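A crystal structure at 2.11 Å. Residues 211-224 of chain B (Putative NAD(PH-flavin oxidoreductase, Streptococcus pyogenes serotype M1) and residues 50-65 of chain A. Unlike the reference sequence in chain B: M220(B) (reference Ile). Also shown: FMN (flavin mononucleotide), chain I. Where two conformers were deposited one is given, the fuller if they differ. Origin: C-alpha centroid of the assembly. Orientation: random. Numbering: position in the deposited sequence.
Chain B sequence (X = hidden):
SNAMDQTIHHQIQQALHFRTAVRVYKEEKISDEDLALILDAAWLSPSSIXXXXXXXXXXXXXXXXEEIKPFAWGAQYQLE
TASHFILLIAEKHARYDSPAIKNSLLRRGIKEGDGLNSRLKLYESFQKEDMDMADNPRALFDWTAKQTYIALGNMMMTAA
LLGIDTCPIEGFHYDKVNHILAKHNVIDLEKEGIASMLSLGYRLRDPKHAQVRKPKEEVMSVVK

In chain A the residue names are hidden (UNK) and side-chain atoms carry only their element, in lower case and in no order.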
ATOM      1  N   GLN B 211       0.026 -20.167   7.317  1.00 47.58           N
ATOM      2  CA  GLN B 211       0.250 -19.199   6.239  1.00 45.99           C
ATOM      3  C   GLN B 211       0.789 -19.816   4.934  1.00 44.31           C
ATOM      4  O   GLN B 211       1.777 -20.553   4.944  1.00 44.72           O
ATOM      5  CB  GLN B 211       1.196 -18.126   6.777  1.00 46.45           C
ATOM      6  CG  GLN B 211       1.959 -17.320   5.749  1.00 48.52           C
ATOM      7  CD  GLN B 211       2.479 -16.049   6.350  1.00 51.52           C
ATOM      8  OE1 GLN B 211       1.757 -15.043   6.420  1.00 52.02           O
ATOM      9  NE2 GLN B 211       3.718 -16.087   6.834  1.00 51.99           N
ATOM     10  N   VAL B 212       0.125 -19.520   3.822  1.00 42.02           N
ATOM     11  CA  VAL B 212       0.583 -19.945   2.506  1.00 40.11           C
ATOM     12  C   VAL B 212       1.055 -18.770   1.626  1.00 38.44           C
ATOM     13  O   VAL B 212       0.379 -17.729   1.519  1.00 37.17           O
ATOM     14  CB  VAL B 212      -0.478 -20.795   1.768  1.00 40.45           C
ATOM     15  CG1 VAL B 212      -0.255 -20.779   0.252  1.00 41.00           C
ATOM     16  CG2 VAL B 212      -0.464 -22.227   2.285  1.00 41.34           C
ATOM     17  N   ARG B 213       2.226 -18.961   1.008  1.00 36.23           N
ATOM     18  CA  ARG B 213       2.784 -18.013   0.056  1.00 34.43           C
ATOM     19  C   ARG B 213       3.331 -18.776  -1.138  1.00 33.46           C
ATOM     20  O   ARG B 213       3.569 -19.978  -1.034  1.00 33.39           O
ATOM     21  CB  ARG B 213       3.868 -17.142   0.711  1.00 34.70           C
ATOM     22  CG  ARG B 213       3.360 -16.088   1.716  1.00 32.81           C
ATOM     23  CD  ARG B 213       2.565 -14.956   1.056  1.00 35.31           C
ATOM     24  NE  ARG B 213       2.130 -13.932   2.020  1.00 34.56           N
ATOM     25  CZ  ARG B 213       1.116 -14.084   2.878  1.00 35.70           C
ATOM     26  NH1 ARG B 213       0.388 -15.202   2.889  1.00 34.74           N
ATOM     27  NH2 ARG B 213       0.808 -13.106   3.727  1.00 36.62           N
ATOM     28  N   LYS B 214       3.487 -18.093  -2.273  1.00 31.95           N
ATOM     29  CA  LYS B 214       4.240 -18.617  -3.426  1.00 31.05           C
ATOM     30  C   LYS B 214       5.687 -18.848  -2.993  1.00 31.07           C
ATOM     31  O   LYS B 214       6.175 -18.142  -2.102  1.00 30.70           O
ATOM     32  CB  LYS B 214       4.268 -17.602  -4.580  1.00 30.43           C
ATOM     33  CG  LYS B 214       2.982 -17.419  -5.382  1.00 30.00           C
ATOM     34  CD  LYS B 214       3.157 -16.231  -6.373  1.00 30.44           C
ATOM     35  CE  LYS B 214       2.008 -16.106  -7.357  1.00 29.27           C
ATOM     36  NZ  LYS B 214       2.191 -14.964  -8.273  1.00 28.20           N
ATOM     37  N   PRO B 215       6.381 -19.819  -3.622  1.00 31.17           N
ATOM     38  CA  PRO B 215       7.823 -19.966  -3.363  1.00 31.93           C
ATOM     39  C   PRO B 215       8.507 -18.622  -3.574  1.00 32.77           C
ATOM     40  O   PRO B 215       8.138 -17.884  -4.515  1.00 32.92           O
ATOM     41  CB  PRO B 215       8.285 -20.958  -4.441  1.00 31.51           C
ATOM     42  CG  PRO B 215       7.055 -21.720  -4.835  1.00 31.81           C
ATOM     43  CD  PRO B 215       5.877 -20.800  -4.607  1.00 31.39           C
ATOM     44  N   LYS B 216       9.468 -18.279  -2.714  1.00 33.49           N
ATOM     45  CA  LYS B 216      10.043 -16.933  -2.785  1.00 34.61           C
ATOM     46  C   LYS B 216      10.775 -16.611  -4.099  1.00 33.87           C
ATOM     47  O   LYS B 216      10.849 -15.457  -4.477  1.00 33.93           O
ATOM     48  CB  LYS B 216      10.812 -16.516  -1.509  1.00 34.00           C
ATOM     49  CG  LYS B 216      11.957 -17.374  -1.096  1.00 36.55           C
ATOM     50  CD  LYS B 216      12.847 -16.669  -0.032  1.00 37.12           C
ATOM     51  CE  LYS B 216      12.034 -16.152   1.144  1.00 40.54           C
ATOM     52  NZ  LYS B 216      12.850 -15.881   2.370  1.00 42.85           N
ATOM     53  N   GLU B 217      11.246 -17.626  -4.820  1.00 33.87           N
ATOM     54  CA  GLU B 217      11.849 -17.422  -6.140  1.00 34.42           C
ATOM     55  C   GLU B 217      10.843 -16.901  -7.168  1.00 33.70           C
ATOM     56  O   GLU B 217      11.225 -16.266  -8.154  1.00 33.86           O
ATOM     57  CB  GLU B 217      12.468 -18.717  -6.681  1.00 35.10           C
ATOM     58  CG  GLU B 217      13.031 -19.638  -5.604  1.00 39.68           C
ATOM     59  CD  GLU B 217      12.056 -20.724  -5.155  1.00 42.22           C
ATOM     60  OE1 GLU B 217      11.673 -21.584  -5.996  1.00 44.58           O
ATOM     61  OE2 GLU B 217      11.706 -20.720  -3.954  1.00 42.00           O
ATOM     62  N   GLU B 218       9.564 -17.181  -6.946  1.00 33.06           N
ATOM     63  CA  GLU B 218       8.516 -16.738  -7.859  1.00 33.12           C
ATOM     64  C   GLU B 218       8.097 -15.294  -7.612  1.00 31.88           C
ATOM     65  O   GLU B 218       7.370 -14.714  -8.419  1.00 32.09           O
ATOM     66  CB  GLU B 218       7.293 -17.658  -7.763  1.00 33.11           C
ATOM     67  CG  GLU B 218       7.577 -19.136  -8.055  1.00 33.66           C
ATOM     68  CD  GLU B 218       6.307 -19.967  -8.256  1.00 35.21           C
ATOM     69  OE1 GLU B 218       5.182 -19.404  -8.132  1.00 39.27           O
ATOM     70  OE2 GLU B 218       6.431 -21.187  -8.557  1.00 39.26           O
ATOM     71  N   VAL B 219       8.551 -14.720  -6.495  1.00 31.06           N
ATOM     72  CA  VAL B 219       8.171 -13.360  -6.088  1.00 29.84           C
ATOM     73  C   VAL B 219       9.370 -12.383  -6.091  1.00 29.48           C
ATOM     74  O   VAL B 219       9.284 -11.300  -6.629  1.00 28.52           O
ATOM     75  CB  VAL B 219       7.437 -13.392  -4.708  1.00 30.66           C
ATOM     76  CG1 VAL B 219       7.236 -11.980  -4.128  1.00 29.61           C
ATOM     77  CG2 VAL B 219       6.091 -14.149  -4.821  1.00 29.83           C
HETATM   78  N   MSE B 220      10.481 -12.786  -5.477  0.60 28.93           N
HETATM   79  CA  MSE B 220      11.685 -11.938  -5.375  0.60 28.42           C
HETATM   80  C   MSE B 220      12.859 -12.423  -6.244  0.60 28.39           C
HETATM   81  O   MSE B 220      13.073 -13.615  -6.381  0.60 28.21           O
HETATM   82  CB  MSE B 220      12.125 -11.772  -3.904  0.60 28.42           C
HETATM   83  CG  MSE B 220      12.479 -13.052  -3.175  0.60 27.89           C
HETATM   84 SE   MSE B 220      13.341 -12.766  -1.437  0.31 27.00          SE
HETATM   85  CE  MSE B 220      11.799 -12.573  -0.282  0.60 28.95           C
ATOM     86  N   SER B 221      13.605 -11.483  -6.827  1.00 28.61           N
ATOM     87  CA  SER B 221      14.726 -11.789  -7.701  1.00 28.15           C
ATOM     88  C   SER B 221      15.705 -10.620  -7.781  1.00 27.97           C
ATOM     89  O   SER B 221      15.408  -9.516  -7.328  1.00 27.14           O
ATOM     90  CB  SER B 221      14.252 -12.156  -9.112  1.00 28.21           C
ATOM     91  OG  SER B 221      13.646 -11.046  -9.746  1.00 28.23           O
ATOM     92  N   VAL B 222      16.875 -10.893  -8.351  1.00 27.25           N
ATOM     93  CA  VAL B 222      17.926  -9.905  -8.516  1.00 27.39           C
ATOM     94  C   VAL B 222      18.270  -9.826  -9.998  1.00 27.66           C
ATOM     95  O   VAL B 222      18.507 -10.852 -10.633  1.00 27.48           O
ATOM     96  CB  VAL B 222      19.200 -10.273  -7.683  1.00 27.08           C
ATOM     97  CG1 VAL B 222      20.309  -9.281  -7.910  1.00 27.00           C
ATOM     98  CG2 VAL B 222      18.862 -10.345  -6.204  1.00 28.48           C
ATOM     99  N   VAL B 223      18.270  -8.610 -10.538  1.00 27.95           N
ATOM    100  CA  VAL B 223      18.809  -8.344 -11.861  1.00 28.37           C
ATOM    101  C   VAL B 223      20.239  -7.801 -11.699  1.00 29.54           C
ATOM    102  O   VAL B 223      20.444  -6.658 -11.274  1.00 29.43           O
ATOM    103  CB  VAL B 223      17.888  -7.406 -12.722  1.00 28.96           C
ATOM    104  CG1 VAL B 223      18.528  -7.115 -14.100  1.00 27.51           C
ATOM    105  CG2 VAL B 223      16.556  -8.055 -12.955  1.00 27.16           C
ATOM    106  N   LYS B 224      21.194  -8.687 -11.999  1.00 30.23           N
ATOM    107  CA  LYS B 224      22.659  -8.463 -12.070  1.00 31.82           C
ATOM    108  C   LYS B 224      23.438  -8.846 -10.827  1.00 32.52           C
ATOM    109  O   LYS B 224      24.210  -9.795 -10.879  1.00 34.04           O
ATOM    110  CB  LYS B 224      23.095  -7.102 -12.678  1.00 31.37           C
ATOM    111  CG  LYS B 224      24.499  -6.615 -12.331  1.00 31.41           C
ATOM    112  CD  LYS B 224      25.264  -6.132 -13.594  1.00 35.14           C
ATOM    113  CE  LYS B 224      26.459  -5.209 -13.296  1.00 34.40           C
ATOM    114  NZ  LYS B 224      26.076  -3.747 -13.276  1.00 32.83           N
TER
ATOM    115  N   UNK A  50      -5.313 -13.399  -1.555  1.00 24.90           N
ATOM    116  CA  UNK A  50      -4.071 -14.186  -1.556  1.00 25.02           C
ATOM    117  C   UNK A  50      -3.488 -14.418  -2.944  1.00 25.24           C
ATOM    118  O   UNK A  50      -2.875 -15.458  -3.215  1.00 24.58           O
ATOM    119  N   UNK A  51      -3.703 -13.459  -3.845  1.00 24.85           N
ATOM    120  CA  UNK A  51      -3.329 -13.636  -5.245  1.00 24.51           C
ATOM    121  C   UNK A  51      -1.816 -13.590  -5.371  1.00 24.48           C
ATOM    122  O   UNK A  51      -1.235 -14.283  -6.187  1.00 24.22           O
ATOM    123  c   UNK A  51      -3.819 -13.824  -8.285  1.00 24.42           C
ATOM    124  c   UNK A  51      -4.001 -11.301  -8.285  1.00 25.93           C
ATOM    125  c   UNK A  51      -3.918 -12.487  -6.059  1.00 23.69           C
ATOM    126  c   UNK A  51      -4.308 -12.597  -7.529  1.00 26.20           C
ATOM    127  N   UNK A  52      -1.187 -12.736  -4.572  1.00 25.03           N
ATOM    128  CA  UNK A  52       0.256 -12.494  -4.671  1.00 26.67           C
ATOM    129  C   UNK A  52       0.634 -12.227  -6.124  1.00 26.76           C
ATOM    130  O   UNK A  52       1.616 -12.760  -6.618  1.00 27.10           O
ATOM    131  c   UNK A  52       0.889 -13.967  -2.639  1.00 26.46           C
ATOM    132  c   UNK A  52       1.071 -13.683  -4.118  1.00 26.43           C
ATOM    133  c   UNK A  52       1.564 -15.264  -2.237  1.00 27.68           C
ATOM    134  o   UNK A  52       2.816 -15.293  -2.202  1.00 29.01           O
ATOM    135  o   UNK A  52       0.847 -16.262  -1.975  1.00 28.68           O
ATOM    136  N   UNK A  53      -0.168 -11.423  -6.817  1.00 26.38           N
ATOM    137  CA  UNK A  53       0.160 -11.047  -8.183  1.00 26.21           C
ATOM    138  C   UNK A  53       1.197  -9.930  -8.205  1.00 25.40           C
ATOM    139  O   UNK A  53       0.912  -8.827  -8.612  1.00 25.30           O
ATOM    140  N   UNK A  54       2.408 -10.230  -7.779  1.00 25.54           N
ATOM    141  CA  UNK A  54       3.396  -9.188  -7.601  1.00 25.64           C
ATOM    142  C   UNK A  54       4.766  -9.782  -7.626  1.00 25.96           C
ATOM    143  O   UNK A  54       4.926 -10.992  -7.450  1.00 26.43           O
ATOM    144  c   UNK A  54       3.155  -9.268  -4.972  1.00 27.01           C
ATOM    145  c   UNK A  54       2.273  -9.827  -1.472  1.00 28.25           C
ATOM    146  c   UNK A  54       3.728 -10.499  -4.716  1.00 28.44           C
ATOM    147  c   UNK A  54       1.798  -7.721  -3.343  1.00 27.79           C
ATOM    148  n   UNK A  54       3.490 -10.869  -3.417  1.00 27.87           N
ATOM    149  c   UNK A  54       1.325  -7.645  -2.001  1.00 28.14           C
ATOM    150  c   UNK A  54       3.200  -8.449  -6.274  1.00 25.95           C
ATOM    151  c   UNK A  54       2.537  -8.858  -3.736  1.00 28.14           C
ATOM    152  c   UNK A  54       2.764  -9.888  -2.791  1.00 27.85           C
ATOM    153  c   UNK A  54       1.558  -8.692  -1.096  1.00 27.44           C
ATOM    154  N   UNK A  55       5.763  -8.942  -7.852  1.00 25.01           N
ATOM    155  CA  UNK A  55       7.134  -9.416  -7.803  1.00 25.58           C
ATOM    156  C   UNK A  55       7.961  -8.240  -7.320  1.00 25.75           C
ATOM    157  O   UNK A  55       7.602  -7.089  -7.545  1.00 24.80           O
ATOM    158  c   UNK A  55       7.785 -11.810 -10.848  1.00 25.97           C
ATOM    159  c   UNK A  55       9.094 -10.584 -12.569  1.00 30.01           C
ATOM    160  c   UNK A  55       6.943 -11.108  -9.778  1.00 24.59           C
ATOM    161  c   UNK A  55       7.649  -9.905  -9.176  1.00 24.86           C
ATOM    162  n   UNK A  55       9.119  -9.904 -13.726  1.00 28.32           N
ATOM    163  n   UNK A  55       7.932 -11.038 -12.085  1.00 26.82           N
ATOM    164  n   UNK A  55      10.236 -10.803 -11.911  1.00 29.03           N
ATOM    165  N   UNK A  56       9.077  -8.544  -6.676  1.00 25.64           N
ATOM    166  CA  UNK A  56       9.939  -7.509  -6.128  1.00 25.72           C
ATOM    167  C   UNK A  56      11.316  -7.822  -6.657  1.00 25.93           C
ATOM    168  O   UNK A  56      11.842  -8.916  -6.435  1.00 26.18           O
ATOM    169  c   UNK A  56       6.514  -8.665  -3.258  1.00 26.31           C
ATOM    170  c   UNK A  56       9.862  -7.503  -4.598  1.00 25.11           C
ATOM    171  c   UNK A  56       5.767  -7.456  -3.262  1.00 26.83           C
ATOM    172  c   UNK A  56       8.437  -7.494  -4.093  1.00 27.11           C
ATOM    173  c   UNK A  56       7.683  -6.304  -4.102  1.00 27.70           C
ATOM    174  c   UNK A  56       6.355  -6.288  -3.693  1.00 25.51           C
ATOM    175  c   UNK A  56       7.823  -8.669  -3.698  1.00 26.37           C
ATOM    176  N   UNK A  57      11.859  -6.876  -7.417  1.00 25.55           N
ATOM    177  CA  UNK A  57      13.076  -7.116  -8.172  1.00 26.11           C
ATOM    178  C   UNK A  57      14.133  -6.161  -7.695  1.00 26.04           C
ATOM    179  O   UNK A  57      13.929  -4.950  -7.706  1.00 25.95           O
ATOM    180  c   UNK A  57      12.849  -6.884  -9.677  1.00 26.87           C
ATOM    181  c   UNK A  57      14.174  -7.100 -10.466  1.00 26.09           C
ATOM    182  c   UNK A  57      11.727  -7.776 -10.189  1.00 25.48           C
ATOM    183  N   UNK A  58      15.251  -6.707  -7.254  1.00 25.62           N
ATOM    184  CA  UNK A  58      16.407  -5.913  -6.901  1.00 25.98           C
ATOM    185  C   UNK A  58      17.175  -5.586  -8.188  1.00 26.78           C
ATOM    186  O   UNK A  58      17.687  -6.484  -8.868  1.00 26.49           O
ATOM    187  c   UNK A  58      18.497  -5.872  -5.443  1.00 25.15           C
ATOM    188  c   UNK A  58      17.287  -6.680  -5.865  1.00 26.34           C
ATOM    189  c   UNK A  58      16.444  -7.041  -4.669  1.00 26.79           C
ATOM    190  N   UNK A  59      17.226  -4.304  -8.542  1.00 27.37           N
ATOM    191  CA  UNK A  59      17.888  -3.893  -9.764  1.00 27.96           C
ATOM    192  C   UNK A  59      19.301  -3.429  -9.432  1.00 28.99           C
ATOM    193  O   UNK A  59      19.524  -2.268  -9.091  1.00 29.09           O
ATOM    194  c   UNK A  59      17.092  -2.801 -10.511  1.00 27.64           C
ATOM    195  c   UNK A  59      17.606  -2.302 -11.881  1.00 28.14           C
ATOM    196  c   UNK A  59      16.786  -1.076 -12.365  1.00 27.75           C
ATOM    197  c   UNK A  59      17.566  -3.428 -12.943  1.00 28.68           C
ATOM    198  N   UNK A  60      20.248  -4.355  -9.522  1.00 30.07           N
ATOM    199  CA  UNK A  60      21.657  -4.019  -9.318  1.00 31.81           C
ATOM    200  C   UNK A  60      22.344  -3.601 -10.620  1.00 32.18           C
ATOM    201  O   UNK A  60      23.358  -2.897 -10.595  1.00 33.08           O
ATOM    202  c   UNK A  60      22.151  -5.263  -7.133  1.00 33.55           C
ATOM    203  o   UNK A  60      21.815  -4.232  -6.502  1.00 31.24           O
ATOM    204  o   UNK A  60      22.315  -6.365  -6.559  1.00 37.96           O
ATOM    205  c   UNK A  60      22.408  -5.183  -8.645  1.00 31.90           C
ATOM    206  N   UNK A  61      21.777  -4.018 -11.751  1.00 32.58           N
ATOM    207  CA  UNK A  61      22.350  -3.752 -13.059  1.00 32.78           C
ATOM    208  C   UNK A  61      22.429  -2.274 -13.342  1.00 33.41           C
ATOM    209  O   UNK A  61      21.397  -1.604 -13.419  1.00 33.54           O
ATOM    210  c   UNK A  61      21.545  -4.460 -14.146  1.00 33.15           C
ATOM    211  o   UNK A  61      22.064  -3.429 -16.249  1.00 38.09           O
ATOM    212  n   UNK A  61      22.984  -5.424 -15.835  1.00 32.54           N
ATOM    213  c   UNK A  61      22.224  -4.396 -15.505  1.00 33.84           C
ATOM    214  N   UNK A  62      23.656  -1.770 -13.491  1.00 33.69           N
ATOM    215  CA  UNK A  62      23.897  -0.330 -13.628  1.00 33.95           C
ATOM    216  C   UNK A  62      23.521   0.237 -14.997  1.00 32.97           C
ATOM    217  O   UNK A  62      22.970   1.342 -15.056  1.00 32.63           O
ATOM    218  c   UNK A  62      25.627  -0.197 -11.729  1.00 35.28           C
ATOM    219  n   UNK A  62      26.464   0.555  -8.864  1.00 42.92           N
ATOM    220  c   UNK A  62      26.970   0.390 -11.314  1.00 36.14           C
ATOM    221  c   UNK A  62      25.331   0.045 -13.228  1.00 34.69           C
ATOM    222  c   UNK A  62      27.377  -0.044  -9.905  1.00 38.56           C
ATOM    223  N   UNK A  63      23.828  -0.486 -16.100  1.00 32.25           N
ATOM    224  CA  UNK A  63      23.319   0.008 -17.385  1.00 31.94           C
ATOM    225  C   UNK A  63      21.796   0.180 -17.475  1.00 30.70           C
ATOM    226  O   UNK A  63      21.342   1.153 -18.073  1.00 29.93           O
ATOM    227  c   UNK A  63      24.677  -1.674 -16.300  1.00 32.23           C
ATOM    228  c   UNK A  63      23.834  -1.035 -18.397  1.00 31.89           C
ATOM    229  c   UNK A  63      25.064  -1.561 -17.752  1.00 32.55           C
ATOM    230  N   UNK A  64      21.018  -0.739 -16.903  1.00 30.33           N
ATOM    231  CA  UNK A  64      19.556  -0.605 -16.930  1.00 30.44           C
ATOM    232  C   UNK A  64      19.103   0.643 -16.148  1.00 30.73           C
ATOM    233  O   UNK A  64      18.228   1.394 -16.604  1.00 30.24           O
ATOM    234  c   UNK A  64      19.130  -3.063 -17.355  1.00 30.22           C
ATOM    235  c   UNK A  64      17.315  -1.615 -16.320  1.00 29.38           C
ATOM    236  c   UNK A  64      18.822  -1.876 -16.424  1.00 30.77           C
ATOM    237  c   UNK A  64      18.654  -4.431 -16.830  1.00 30.39           C
ATOM    238  N   UNK A  65      19.737   0.880 -15.004  1.00 30.93           N
ATOM    239  CA  UNK A  65      19.494   2.079 -14.223  1.00 32.36           C
ATOM    240  C   UNK A  65      19.772   3.342 -15.041  1.00 33.17           C
ATOM    241  O   UNK A  65      18.978   4.290 -15.018  1.00 33.01           O
ATOM    242  c   UNK A  65      21.319   0.222 -10.064  1.00 39.89           C
ATOM    243  n   UNK A  65      21.769   0.594  -8.677  1.00 44.75           N
ATOM    244  c   UNK A  65      20.347   2.070 -12.970  1.00 32.19           C
ATOM    245  c   UNK A  65      19.950   1.014 -11.980  1.00 34.91           C
ATOM    246  c   UNK A  65      20.550   1.372 -10.640  1.00 38.78           C
TER
HETATM  247  N1  FMN I 701      -9.738 -11.613   4.131  1.00 42.94           N
HETATM  248  C2  FMN I 701     -11.123 -11.783   4.289  1.00 43.41           C
HETATM  249  O2  FMN I 701     -11.586 -12.758   4.929  1.00 43.40           O
HETATM  250  N3  FMN I 701     -12.001 -10.844   3.734  1.00 42.00           N
HETATM  251  C4  FMN I 701     -11.544  -9.754   2.996  1.00 42.47           C
HETATM  252  O4  FMN I 701     -12.308  -9.011   2.369  1.00 37.42           O
HETATM  253  C4A FMN I 701     -10.169  -9.580   2.820  1.00 43.00           C
HETATM  254  N5  FMN I 701      -9.728  -8.482   2.083  1.00 43.60           N
HETATM  255  C5A FMN I 701      -8.366  -8.263   1.895  1.00 43.50           C
HETATM  256  C6  FMN I 701      -7.948  -7.143   1.172  1.00 41.94           C
HETATM  257  C7  FMN I 701      -6.593  -6.910   0.976  1.00 42.60           C
HETATM  258  C7M FMN I 701      -6.175  -5.579   0.413  1.00 38.20           C
HETATM  259  C8  FMN I 701      -5.638  -7.804   1.508  1.00 42.12           C
HETATM  260  C8M FMN I 701      -4.219  -7.360   1.667  1.00 36.16           C
HETATM  261  C9  FMN I 701      -6.061  -8.931   2.235  1.00 42.78           C
HETATM  262  C9A FMN I 701      -7.438  -9.166   2.440  1.00 43.37           C
HETATM  263  N10 FMN I 701      -7.901 -10.278   3.188  1.00 43.86           N
HETATM  264  C10 FMN I 701      -9.265 -10.500   3.388  1.00 43.49           C
HETATM  265  C1' FMN I 701      -6.949 -11.235   3.801  1.00 42.59           C
HETATM  266  C2' FMN I 701      -6.352 -12.165   2.734  1.00 45.99           C
HETATM  267  O2' FMN I 701      -7.204 -13.272   2.479  1.00 47.43           O
HETATM  268  C3' FMN I 701      -4.986 -12.665   3.221  1.00 44.96           C
HETATM  269  O3' FMN I 701      -4.138 -11.571   3.483  1.00 45.65           O
HETATM  270  C4' FMN I 701      -4.276 -13.624   2.273  1.00 44.21           C
HETATM  271  O4' FMN I 701      -5.145 -14.720   2.035  1.00 42.50           O
HETATM  272  C5' FMN I 701      -2.927 -14.077   2.870  1.00 44.37           C
HETATM  273  O5' FMN I 701      -3.047 -14.741   4.137  1.00 41.60           O
HETATM  274  P   FMN I 701      -2.434 -14.159   5.515  1.00 37.11           P
HETATM  275  O1P FMN I 701      -3.121 -14.829   6.671  1.00 38.51           O
HETATM  276  O2P FMN I 701      -2.594 -12.662   5.565  1.00 34.89           O
HETATM  277  O3P FMN I 701      -0.976 -14.394   5.658  1.00 40.31           O
HETATM  278  O   HOH W   1      -0.478 -14.353  -8.933  1.00 29.29           O
HETATM  279  O   HOH W   2       4.579 -13.368  -8.370  1.00 29.33           O
HETATM  280  O   HOH W   3      11.032 -11.324  -9.093  1.00 29.96           O

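Position 50 has no side-chain atoms, and its phi of 62° favours glycine; an ideal CB would lie 3.1 Å from FMN O4'. It is G50(A). Position 51 carries four carbons forked at the second, pointing away from chain B: L51(A). Its backbone O accepts from water 1 (2.8 Å), which in turn accepts from K214(B) NZ (2.8 Å).

Position 52 has three carbons, the third bearing two oxygens, and points toward chain B. One oxygen accepts from K214(B) N at 2.9 Å with an angle of 161°. This is E52(A), the oxygen being OE2; its backbone O also receives K214(B) NZ at 2.8 Å. Position 53 is bare, and an ideal CB would sit 3.0 Å from L51(A) CD1: G53(A).

Position 54 shows one carbon, then fused five- and six-membered rings of eight carbons and one nitrogen, which is W54(A); its CD1 lies 3.9 Å from V219(B) CG1. Position 55 has three carbons, a nitrogen, and a carbon carrying two more nitrogens: R55(A). Water 3 joins its NH1 (3.0 Å) to V219(B) O (3.0 Å).

Position 56 is one carbon and a six-carbon ring whose edge meets V219(B) CG1, so F56(A); the closest ring atom, CD1, is 3.4 Å from that methyl. Position 57 has one carbon bearing two others, V57(A), with CG1 3.6 Å from V223(B) CG2. Position 58 repeats that three-carbon fork on the other sheet face, its CB 4.0 Å from V222(B) CG2: V58(A).

Position 59 has four carbons forked at the second, L59(A), whose CD1 reaches V223(B) CG1 at 4.0 Å. Position 60, two carbons ending in two oxygens, is D60(A); OD2 lies 3.8 Å from V222(B) CG1. Position 61 ends its two carbons in one oxygen and one nitrogen. The oxygen accepts from the backbone N of position 64 at 3.0 Å, capping the helix: N61(A).

Position 62, four carbons in a row ending in nitrogen, is K62(A); its backbone N and K224(B) NZ, 3.1 Å apart, are both donors. Position 63 closes three carbons onto its own N, near K224(B) NZ: P63(A). Position 64 forks at its first carbon with one two-carbon arm, I64(A), CD1 being 3.8 Å from V223(B) CG1. Position 65, another four-carbon chain ending in nitrogen, is K65(A), beyond contact.

The contact is a parallel strand pairing. F56(A) N to V219(B) O (2.8 Å), S221(B) N to F56(A) O (3.1 Å), V58(A) N to S221(B) O (2.8 Å) and V223(B) N to V58(A) O (2.8 Å) fix the register, while E52(A) anchors K214(B) before the strands.

Chain A, residues 50-65: GLEGWRFVVLDNKPIK
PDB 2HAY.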